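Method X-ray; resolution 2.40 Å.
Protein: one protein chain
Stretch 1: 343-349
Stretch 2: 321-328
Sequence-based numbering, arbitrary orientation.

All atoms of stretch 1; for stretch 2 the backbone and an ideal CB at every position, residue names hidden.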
ATOM      1  N   GLY A 343     -27.270  -6.647  17.541  1.00 26.58           N
ATOM      2  CA  GLY A 343     -27.964  -7.681  16.792  1.00 32.25           C
ATOM      3  C   GLY A 343     -27.278  -8.040  15.488  1.00 32.82           C
ATOM      4  O   GLY A 343     -27.874  -8.681  14.622  1.00 35.78           O
ATOM      5  N   ALA A 344     -26.018  -7.639  15.348  1.00 32.82           N
ATOM      6  CA  ALA A 344     -25.280  -7.880  14.112  1.00 35.32           C
ATOM      7  C   ALA A 344     -24.532  -9.208  14.152  1.00 29.63           C
ATOM      8  O   ALA A 344     -24.004  -9.661  13.139  1.00 34.75           O
ATOM      9  CB  ALA A 344     -24.318  -6.734  13.838  1.00 30.92           C
ATOM     10  N   GLY A 345     -24.489  -9.837  15.321  1.00 32.24           N
ATOM     11  CA  GLY A 345     -23.814 -11.113  15.458  1.00 26.70           C
ATOM     12  C   GLY A 345     -24.018 -11.706  16.835  1.00 39.15           C
ATOM     13  O   GLY A 345     -24.667 -11.098  17.689  1.00 40.17           O
ATOM     14  N   VAL A 346     -23.465 -12.893  17.058  1.00 35.02           N
ATOM     15  CA  VAL A 346     -23.586 -13.535  18.359  1.00 40.65           C
ATOM     16  C   VAL A 346     -22.228 -13.684  19.042  1.00 38.09           C
ATOM     17  O   VAL A 346     -21.268 -14.170  18.447  1.00 36.20           O
ATOM     18  CB  VAL A 346     -24.264 -14.916  18.262  1.00 37.44           C
ATOM     19  CG1 VAL A 346     -24.283 -15.587  19.629  1.00 30.76           C
ATOM     20  CG2 VAL A 346     -25.679 -14.773  17.725  1.00 31.21           C
ATOM     21  N   GLU A 347     -22.165 -13.254  20.298  1.00 41.05           N
ATOM     22  CA  GLU A 347     -20.985 -13.455  21.122  1.00 40.25           C
ATOM     23  C   GLU A 347     -21.124 -14.770  21.874  1.00 52.85           C
ATOM     24  O   GLU A 347     -22.046 -14.935  22.676  1.00 51.00           O
ATOM     25  CB  GLU A 347     -20.839 -12.310  22.124  1.00 42.91           C
ATOM     26  CG  GLU A 347     -19.641 -12.445  23.061  1.00 54.20           C
ATOM     27  CD  GLU A 347     -19.818 -11.667  24.352  1.00 63.58           C
ATOM     28  OE1 GLU A 347     -18.798 -11.286  24.963  1.00 64.34           O
ATOM     29  OE2 GLU A 347     -20.977 -11.444  24.762  1.00 64.98           O
ATOM     30  N   VAL A 348     -20.218 -15.706  21.612  1.00 49.21           N
ATOM     31  CA  VAL A 348     -20.186 -16.952  22.371  1.00 55.40           C
ATOM     32  C   VAL A 348     -19.001 -16.904  23.345  1.00 56.77           C
ATOM     33  O   VAL A 348     -17.846 -17.016  22.936  1.00 56.04           O
ATOM     34  CB  VAL A 348     -20.150 -18.201  21.444  1.00 54.02           C
ATOM     35  CG1 VAL A 348     -21.334 -18.171  20.485  1.00 43.97           C
ATOM     36  CG2 VAL A 348     -18.856 -18.290  20.656  1.00 53.35           C
ATOM     37  N   PRO A 349     -19.294 -16.705  24.645  1.00 61.05           N
ATOM     38  CA  PRO A 349     -18.270 -16.493  25.677  1.00 69.02           C
ATOM     39  C   PRO A 349     -17.119 -17.494  25.601  1.00 66.77           C
ATOM     40  O   PRO A 349     -17.167 -18.532  26.259  1.00 70.45           O
ATOM     41  CB  PRO A 349     -19.053 -16.663  26.983  1.00 72.09           C
ATOM     42  CG  PRO A 349     -20.446 -16.274  26.634  1.00 62.34           C
ATOM     43  CD  PRO A 349     -20.654 -16.716  25.215  1.00 63.74           C
ATOM     44  N   UNK A 321     -21.661  -8.320   7.086  1.00 23.18           N
ATOM     45  CA  UNK A 321     -21.768  -9.771   7.210  1.00 25.00           C
ATOM     46  C   UNK A 321     -21.901 -10.156   8.687  1.00 34.07           C
ATOM     47  O   UNK A 321     -21.024  -9.831   9.493  1.00 24.93           O
ATOM     48  CB  UNK A 321     -20.555 -10.459   6.580  1.00 25.00           C
ATOM     49  N   UNK A 322     -23.005 -10.841   9.049  1.00 21.41           N
ATOM     50  CA  UNK A 322     -23.222 -11.247  10.446  1.00 35.13           C
ATOM     51  C   UNK A 322     -22.102 -12.142  10.973  1.00 30.57           C
ATOM     52  O   UNK A 322     -21.552 -12.948  10.220  1.00 28.22           O
ATOM     53  CB  UNK A 322     -24.561 -11.976  10.577  1.00 35.13           C
ATOM     54  N   UNK A 323     -21.774 -11.997  12.254  1.00 24.48           N
ATOM     55  CA  UNK A 323     -20.606 -12.657  12.820  1.00 26.50           C
ATOM     56  C   UNK A 323     -20.949 -13.524  14.020  1.00 33.80           C
ATOM     57  O   UNK A 323     -21.804 -13.170  14.833  1.00 30.42           O
ATOM     58  CB  UNK A 323     -19.562 -11.614  13.222  1.00 26.50           C
ATOM     59  N   UNK A 324     -20.268 -14.660  14.127  1.00 29.99           N
ATOM     60  CA  UNK A 324     -20.245 -15.406  15.372  1.00 32.86           C
ATOM     61  C   UNK A 324     -18.865 -15.201  15.980  1.00 36.79           C
ATOM     62  O   UNK A 324     -17.860 -15.682  15.455  1.00 30.51           O
ATOM     63  CB  UNK A 324     -20.556 -16.888  15.154  1.00 32.86           C
ATOM     64  N   UNK A 325     -18.824 -14.457  17.078  1.00 37.31           N
ATOM     65  CA  UNK A 325     -17.572 -14.149  17.746  1.00 38.90           C
ATOM     66  C   UNK A 325     -17.363 -15.042  18.964  1.00 51.14           C
ATOM     67  O   UNK A 325     -18.220 -15.101  19.848  1.00 45.03           O
ATOM     68  CB  UNK A 325     -17.540 -12.676  18.158  1.00 38.90           C
ATOM     69  N   UNK A 326     -16.230 -15.738  18.999  1.00 47.80           N
ATOM     70  CA  UNK A 326     -15.838 -16.505  20.179  1.00 45.89           C
ATOM     71  C   UNK A 326     -14.586 -15.870  20.788  1.00 48.47           C
ATOM     72  O   UNK A 326     -13.468 -16.348  20.588  1.00 41.11           O
ATOM     73  CB  UNK A 326     -15.589 -17.972  19.824  1.00 45.89           C
ATOM     74  N   UNK A 327     -14.779 -14.777  21.545  1.00 52.76           N
ATOM     75  CA  UNK A 327     -13.685 -13.928  22.028  1.00 57.96           C
ATOM     76  C   UNK A 327     -12.692 -14.667  22.920  1.00 66.97           C
ATOM     77  O   UNK A 327     -13.069 -15.598  23.633  1.00 69.33           O
ATOM     78  CB  UNK A 327     -14.260 -12.736  22.796  1.00 57.96           C
ATOM     79  N   UNK A 328     -11.431 -14.247  22.865  1.00 75.95           N
ATOM     80  CA  UNK A 328     -10.372 -14.853  23.662  1.00 75.84           C
ATOM     81  C   UNK A 328      -9.655 -13.777  24.467  1.00 77.27           C
ATOM     82  O   UNK A 328      -9.751 -13.732  25.694  1.00 58.10           O
ATOM     83  CB  UNK A 328      -9.384 -15.608  22.771  1.00 75.84           C
TER

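The two backbones run parallel, their strand axes 8° apart in direction, and most of what joins them is main chain, so the sequence of the second strand is only loosely dictated by the first.

Position 321 points away from stretch 1, and nothing there lies within reach of its CB. Stretch 1 sets no preference; the residue is Val-321.

At 322 the CB points sideways, and its ideal CB lies 3.5 Å from Ala-344 O. The backbone angles, -59/145, suit proline, and no hydrogen bond to stretch 1 needs this nitrogen, though many residues could adopt the same angles. The residue is Pro-322, whose CA sends a CA-H...O contact to Ala-344 O at 3.2 Å.

Position 323 starts the strand, beside Gly-345. With no side chain opposite, stretch 1 leaves room for a long or branched residue. The backbone does the pairing: its N makes a weak bond to Ala-344 O (3.3 Å), and its O accepts from Val-346 N (2.8 Å). An ideal CB on Gly-345 would sit 2.3 Å from the O of 323, a clash, so the close approach here depends on the missing side chain. The residue is Gln-323, with chi1 off-rotamer at -22° and its amide bonded elsewhere in the structure.

Position 324 turns its CB to the same face as Val-346, and the methyls of Val-348 come near enough to be met. An extended backbone and apolar neighbours suit valine, isoleucine or leucine. Val-324 is found, in the t rotamer, its CG1 4.1 Å from Val-348 CG1.

Position 325 shares the other face with Glu-347. Its N donates to Val-346 O (2.8 Å) and its O accepts from Val-348 N (2.7 Å, nearly straight at 169°), demands any residue but proline could meet. Small or polar side chains are plausible beside the acid's aliphatic stem. Ser-325 occupies it, and its hydroxyl forms no hydrogen bond to stretch 1.

At 326 the CB points sideways and is already tight, 3.4 Å from Val-348 CG2. An apolar residue fits such a methyl contact. Val-326 does so in the p rotamer, its CB 3.3 Å from Val-348 CG2, while its CA makes a CA-H...O contact with Val-348 O at 3.4 Å.

Position 327, at -61/148, again permits proline. CA-to-CB points sideways, the ideal CB 5.2 Å from Glu-347 OE1, so a longer basic side chain could seek the carboxylate, while the stem of Glu-347 offers an apolar surface. Pro-327 lays CG 3.9 Å from Glu-347 CG and CD 3.3 Å from Val-348 O.

Position 328 is out of reach of stretch 1, which sets no preference there; Val-328 is poorly ordered.

Stretch 2, residues 321-328: VPQVSVPV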
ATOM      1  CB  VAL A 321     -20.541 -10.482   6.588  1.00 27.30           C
ATOM      2  CG1 VAL A 321     -20.660 -11.993   6.743  1.00 30.88           C
ATOM      3  CG2 VAL A 321     -20.394 -10.106   5.117  1.00 29.58           C
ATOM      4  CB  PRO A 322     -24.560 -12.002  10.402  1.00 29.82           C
ATOM      5  CG  PRO A 322     -24.770 -12.355   8.970  1.00 27.45           C
ATOM      6  CD  PRO A 322     -24.107 -11.277   8.172  1.00 24.00           C
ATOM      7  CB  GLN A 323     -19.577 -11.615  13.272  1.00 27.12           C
ATOM      8  CG  GLN A 323     -19.700 -10.259  12.597  1.00 32.98           C
ATOM      9  CD  GLN A 323     -18.691  -9.255  13.127  1.00 31.22           C
ATOM     10  OE1 GLN A 323     -17.687  -9.628  13.732  1.00 23.19           O
ATOM     11  NE2 GLN A 323     -18.961  -7.974  12.909  1.00 33.29           N
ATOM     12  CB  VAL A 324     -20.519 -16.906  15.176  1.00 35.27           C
ATOM     13  CG1 VAL A 324     -20.515 -17.615  16.527  1.00 32.90           C
ATOM     14  CG2 VAL A 324     -21.848 -17.122  14.446  1.00 26.08           C
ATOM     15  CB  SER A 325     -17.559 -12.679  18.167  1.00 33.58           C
ATOM     16  OG  SER A 325     -16.402 -12.367  18.921  1.00 45.41           O
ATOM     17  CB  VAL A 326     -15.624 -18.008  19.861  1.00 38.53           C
ATOM     18  CG1 VAL A 326     -14.609 -18.213  18.734  1.00 46.86           C
ATOM     19  CG2 VAL A 326     -15.220 -18.771  21.119  1.00 46.43           C
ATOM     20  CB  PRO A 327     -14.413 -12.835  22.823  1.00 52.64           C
ATOM     21  CG  PRO A 327     -15.829 -12.886  22.355  1.00 61.40           C
ATOM     22  CD  PRO A 327     -16.084 -14.315  22.046  1.00 56.98           C
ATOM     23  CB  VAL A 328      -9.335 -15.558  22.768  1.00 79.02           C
ATOM     24  CG1 VAL A 328      -8.584 -16.608  23.563  1.00 77.57           C
ATOM     25  CG2 VAL A 328     -10.010 -16.171  21.551  1.00 57.34           C
TER
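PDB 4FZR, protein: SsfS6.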